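Local coordinates for putative p22 protein (Leishmania major, PDB 1YQF), which is of unknown function but belongs to the MAM33 family of mitochondrial glycoproteins and is a sequence homologue of human p32, at residues Ala108-Glu113 / Thr164-Arg169; Phe65-Ser70 / Glu173-Phe178. One frame throughout, in Å; residues are numbered along the deposited sequence.

Contact 1 (Ala108-Glu113 / Thr164-Arg169)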
# COMPACT_ATOMS: atom_id res chain seq x y z
N ALA A 108 -11.24 -0.16 16.07
CA ALA A 108 -12.28 -0.84 15.31
C ALA A 108 -12.40 -0.18 13.94
O ALA A 108 -12.61 1.02 13.86
CB ALA A 108 -13.61 -0.79 16.04
N ASP A 109 -12.24 -0.97 12.88
CA ASP A 109 -12.43 -0.48 11.52
C ASP A 109 -13.83 -0.79 11.07
O ASP A 109 -14.25 -1.94 11.08
CB ASP A 109 -11.44 -1.14 10.56
CG ASP A 109 -10.00 -0.90 10.94
OD1 ASP A 109 -9.73 -0.47 12.08
OD2 ASP A 109 -9.06 -1.13 10.14
N LEU A 110 -14.58 0.24 10.67
CA LEU A 110 -15.92 0.04 10.15
C LEU A 110 -16.10 0.77 8.84
O LEU A 110 -15.41 1.75 8.56
CB LEU A 110 -16.97 0.50 11.16
CG LEU A 110 -16.84 -0.01 12.59
CD1 LEU A 110 -15.98 0.93 13.41
CD2 LEU A 110 -18.19 -0.19 13.25
N SER A 111 -17.04 0.29 8.04
CA SER A 111 -17.43 0.96 6.82
C SER A 111 -18.90 1.36 6.93
O SER A 111 -19.69 0.70 7.60
CB SER A 111 -17.20 0.06 5.61
OG SER A 111 -17.72 -1.23 5.82
N ILE A 112 -19.25 2.47 6.28
CA ILE A 112 -20.61 2.98 6.28
C ILE A 112 -21.20 2.69 4.91
O ILE A 112 -20.74 3.22 3.90
CB ILE A 112 -20.63 4.49 6.58
CG1 ILE A 112 -19.89 4.79 7.89
CG2 ILE A 112 -22.08 5.00 6.67
CD1 ILE A 112 -19.62 6.26 8.11
N GLU A 113 -22.22 1.84 4.88
CA GLU A 113 -22.87 1.43 3.64
C GLU A 113 -24.37 1.33 3.85
O GLU A 113 -24.83 0.55 4.69
CB GLU A 113 -22.29 0.10 3.13
CG GLU A 113 -21.90 -0.91 4.20
CD GLU A 113 -20.87 -1.91 3.71
OE1 GLU A 113 -19.70 -1.52 3.50
OE2 GLU A 113 -21.23 -3.10 3.53
N THR A 164 -22.96 -3.44 19.92
CA THR A 164 -23.74 -2.80 20.97
C THR A 164 -22.83 -1.95 21.83
O THR A 164 -23.15 -0.82 22.17
CB THR A 164 -24.43 -3.86 21.84
OG1 THR A 164 -25.42 -4.55 21.07
CG2 THR A 164 -25.22 -3.22 22.99
N TYR A 165 -21.69 -2.52 22.19
CA TYR A 165 -20.67 -1.84 22.98
C TYR A 165 -20.25 -0.54 22.30
O TYR A 165 -20.11 0.50 22.95
CB TYR A 165 -19.49 -2.79 23.18
CG TYR A 165 -18.20 -2.16 23.66
CD1 TYR A 165 -17.27 -1.65 22.75
CD2 TYR A 165 -17.89 -2.12 25.01
CE1 TYR A 165 -16.08 -1.10 23.18
CE2 TYR A 165 -16.70 -1.57 25.45
CZ TYR A 165 -15.80 -1.06 24.53
OH TYR A 165 -14.61 -0.51 24.96
N LEU A 166 -20.07 -0.58 20.98
CA LEU A 166 -19.70 0.61 20.22
C LEU A 166 -20.87 1.60 20.19
O LEU A 166 -20.67 2.80 20.33
CB LEU A 166 -19.29 0.23 18.80
CG LEU A 166 -17.89 -0.38 18.63
CD1 LEU A 166 -17.73 -0.95 17.23
CD2 LEU A 166 -16.81 0.65 18.91
N GLU A 167 -22.08 1.07 20.02
CA GLU A 167 -23.30 1.87 19.95
C GLU A 167 -23.54 2.70 21.21
O GLU A 167 -23.95 3.86 21.12
CB GLU A 167 -24.51 0.96 19.69
CG GLU A 167 -25.83 1.70 19.53
CD GLU A 167 -26.97 0.77 19.19
OE1 GLU A 167 -26.89 0.09 18.14
OE2 GLU A 167 -27.94 0.71 19.97
N LYS A 168 -23.30 2.09 22.38
CA LYS A 168 -23.44 2.78 23.66
C LYS A 168 -22.57 4.03 23.73
O LYS A 168 -22.94 5.02 24.35
CB LYS A 168 -23.07 1.85 24.83
CG LYS A 168 -24.06 0.72 25.10
CD LYS A 168 -23.64 -0.09 26.34
CE LYS A 168 -24.53 -1.32 26.53
NZ LYS A 168 -24.09 -2.16 27.69
N ARG A 169 -21.42 3.98 23.07
CA ARG A 169 -20.45 5.08 23.05
C ARG A 169 -20.65 6.12 21.94
O ARG A 169 -19.76 6.93 21.68
CB ARG A 169 -19.04 4.49 22.94
CG ARG A 169 -18.60 3.82 24.20
CD ARG A 169 -17.43 2.88 24.03
NE ARG A 169 -17.06 2.28 25.31
CZ ARG A 169 -17.79 1.39 25.98
NH1 ARG A 169 -18.96 0.96 25.50
NH2 ARG A 169 -17.36 0.92 27.14
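Leu166, on the last turn of helix 156-168, meets Ala108 and Leu110 of strand 105-113 through a single methyl, a small apolar contact between a helix end and a sheet. Its CD1 lies 4.1 Å from CD2 of Leu110, the two leucines reaching toward each other tip to tip, and 4.3 Å from CB of Ala108. Each leucine holds CG anti to its carbonyl carbon, beside the backbone N (chi1 -77° for Leu166, -50° for Leu110), which sets their methyls facing each other. Two residues apart on the strand, Ala108 and Leu110 direct their side chains to the same face. No hydrogen bond joins the segments, which bury 89 Å² between them.

The polar bonds run within each segment or to residues outside both. On the strand, Ser111 OG donates to Glu113 OE1 (3.1 Å), meeting it from above the carboxylate plane, and also bonds Asn120. At the helix end, Arg169 NH1 donates to Tyr165 O at 2.8 Å and lies 3.3 Å above the Tyr165 ring plane, offset toward the rim. NE of Arg169 forms a salt bridge with Glu74, while NH2 bonds Ser23 of a second subunit, and Tyr165 packs on Leu27 of that subunit.

Leu110 further touches Val96 and Leu119 on flanking strands 92-99 and 116-125, and Ile112 packs on Val179 and Val180 of helix 173-202, consistent with the helix-covered antiparallel sheet of the MAM33/p32 family.

Contact 2 (Phe65-Ser70 / Glu173-Phe178)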
# COMPACT_ATOMS: atom_id res chain seq x y z
N PHE A 65 -9.94 14.04 9.59
CA PHE A 65 -10.69 14.63 10.69
C PHE A 65 -10.86 13.63 11.82
O PHE A 65 -11.04 12.44 11.59
CB PHE A 65 -12.06 15.10 10.21
CG PHE A 65 -12.01 16.19 9.18
CD1 PHE A 65 -11.86 15.88 7.83
CD2 PHE A 65 -12.12 17.52 9.55
CE1 PHE A 65 -11.81 16.88 6.87
CE2 PHE A 65 -12.08 18.54 8.58
CZ PHE A 65 -11.92 18.21 7.24
N ASP A 66 -10.80 14.14 13.04
CA ASP A 66 -10.99 13.34 14.24
C ASP A 66 -12.21 13.86 14.99
O ASP A 66 -12.31 15.05 15.27
CB ASP A 66 -9.77 13.46 15.15
CG ASP A 66 -8.63 12.57 14.71
OD1 ASP A 66 -8.67 12.04 13.58
OD2 ASP A 66 -7.63 12.36 15.44
N LEU A 67 -13.12 12.96 15.32
CA LEU A 67 -14.21 13.26 16.24
C LEU A 67 -13.77 12.75 17.60
O LEU A 67 -13.56 11.56 17.77
CB LEU A 67 -15.48 12.55 15.80
CG LEU A 67 -16.15 13.11 14.55
CD1 LEU A 67 -17.15 12.12 13.98
CD2 LEU A 67 -16.82 14.43 14.87
N THR A 68 -13.63 13.65 18.57
CA THR A 68 -13.17 13.29 19.91
C THR A 68 -14.26 13.51 20.96
O THR A 68 -15.06 14.43 20.86
CB THR A 68 -11.93 14.11 20.29
OG1 THR A 68 -12.25 15.52 20.29
CG2 THR A 68 -10.83 13.97 19.25
N LYS A 69 -14.25 12.65 21.98
CA LYS A 69 -15.20 12.73 23.08
C LYS A 69 -14.79 11.77 24.20
O LYS A 69 -14.22 10.72 23.93
CB LYS A 69 -16.62 12.41 22.59
CG LYS A 69 -17.44 11.48 23.49
CD LYS A 69 -18.73 11.04 22.81
CE LYS A 69 -19.42 9.93 23.57
NZ LYS A 69 -20.58 9.36 22.83
N SER A 70 -15.11 12.13 25.44
CA SER A 70 -14.85 11.26 26.58
C SER A 70 -16.12 10.50 26.97
O SER A 70 -17.23 10.99 26.79
CB SER A 70 -14.34 12.06 27.78
OG SER A 70 -13.02 12.51 27.54
N GLU A 173 -25.44 4.66 13.83
CA GLU A 173 -25.85 5.10 12.50
C GLU A 173 -25.96 6.62 12.38
O GLU A 173 -25.82 7.16 11.28
CB GLU A 173 -27.19 4.47 12.12
CG GLU A 173 -27.12 2.95 11.98
CD GLU A 173 -28.36 2.35 11.34
OE1 GLU A 173 -29.29 3.11 10.97
OE2 GLU A 173 -28.40 1.11 11.21
N LYS A 174 -26.22 7.30 13.49
CA LYS A 174 -26.26 8.77 13.51
C LYS A 174 -24.88 9.39 13.28
O LYS A 174 -24.76 10.45 12.68
CB LYS A 174 -26.84 9.29 14.82
CG LYS A 174 -28.26 8.79 15.12
CD LYS A 174 -29.25 9.19 14.03
CE LYS A 174 -30.61 8.56 14.26
NZ LYS A 174 -30.54 7.07 14.37
N LEU A 175 -23.84 8.71 13.77
CA LEU A 175 -22.47 9.18 13.60
C LEU A 175 -22.05 8.96 12.15
O LEU A 175 -21.41 9.81 11.55
CB LEU A 175 -21.51 8.45 14.55
CG LEU A 175 -20.23 9.19 14.96
CD1 LEU A 175 -19.41 8.35 15.91
CD2 LEU A 175 -19.39 9.57 13.76
N GLY A 176 -22.43 7.81 11.61
CA GLY A 176 -22.11 7.47 10.23
C GLY A 176 -22.67 8.47 9.25
O GLY A 176 -21.97 8.92 8.35
N GLU A 177 -23.95 8.81 9.43
CA GLU A 177 -24.63 9.78 8.58
C GLU A 177 -23.93 11.13 8.65
O GLU A 177 -23.85 11.84 7.64
CB GLU A 177 -26.10 9.92 9.00
CG GLU A 177 -26.91 10.93 8.19
CD GLU A 177 -28.36 10.99 8.62
OE1 GLU A 177 -29.14 10.11 8.18
OE2 GLU A 177 -28.73 11.90 9.38
N PHE A 178 -23.42 11.49 9.82
CA PHE A 178 -22.63 12.71 9.97
C PHE A 178 -21.41 12.66 9.06
O PHE A 178 -21.20 13.56 8.26
CB PHE A 178 -22.18 12.92 11.41
CG PHE A 178 -21.15 14.00 11.56
CD1 PHE A 178 -21.53 15.34 11.53
CD2 PHE A 178 -19.80 13.69 11.70
CE1 PHE A 178 -20.59 16.35 11.66
CE2 PHE A 178 -18.85 14.70 11.82
CZ PHE A 178 -19.24 16.03 11.80
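Segment 65-70 of strand 64-71 and the first turns of helix 173-202 come closest at Leu67 and Leu175, whose CA atoms are 9.6 Å apart, a gap that the side chains fill without any hydrogen bond across it. Leu67 carries the strand's share, each of its two methyls meeting a helix residue. CD1 touches CD2 of Leu175 at 3.4 Å, tighter than usual van der Waals contact, as the two leucines slide past each other in opposite directions. CD2 approaches CE2 of Phe178 at 3.7 Å and comes to the ring obliquely, while CD1 is 3.8 Å from both CE2 and CD2 of Phe178; the leucine's fork is thus set against the CD2-CE2 side of the ring. Leu175 and Phe178 stand three residues apart and so project from nearly the same side of the helix. In both, CG is anti to the backbone N (chi1 -154° for Leu175 and 169° for Phe178), a setting that carries the two groups out to the strand.

Around this trio, Leu67 also packs on Trp54 and Val56, Leu175 on Val78, and Phe178 on Tyr80 and Tyr182, consistent with the helix-on-sheet fold of the MAM33/p32 family. All three residues are buried. Between these two segments the contact is apolar and has no hydrogen bond, consistent with burial of hydrophobic surface (117 Å²) as its main contribution.

The two contacts, with centres about 10 Å apart, illustrate how one antiparallel sheet can receive two successive helices. Along the chain the order is 65-70, 108-113, 164-169 and 173-178, so the pairing of contact 1 lies within the span bridged by contact 2. Strand 64-71 is second in the sheet and strand 105-113 fifth, while helices 156-168 and 173-202 follow one another after a short turn. The contacts meet directly: Lys69 NZ is 2.8 Å from Arg169 O, a probable hydrogen bond, and Ile112 packs on Gly176. Together they tie strands distant in the sheet order to consecutive helices, joining early and late parts of the chain in one buried core.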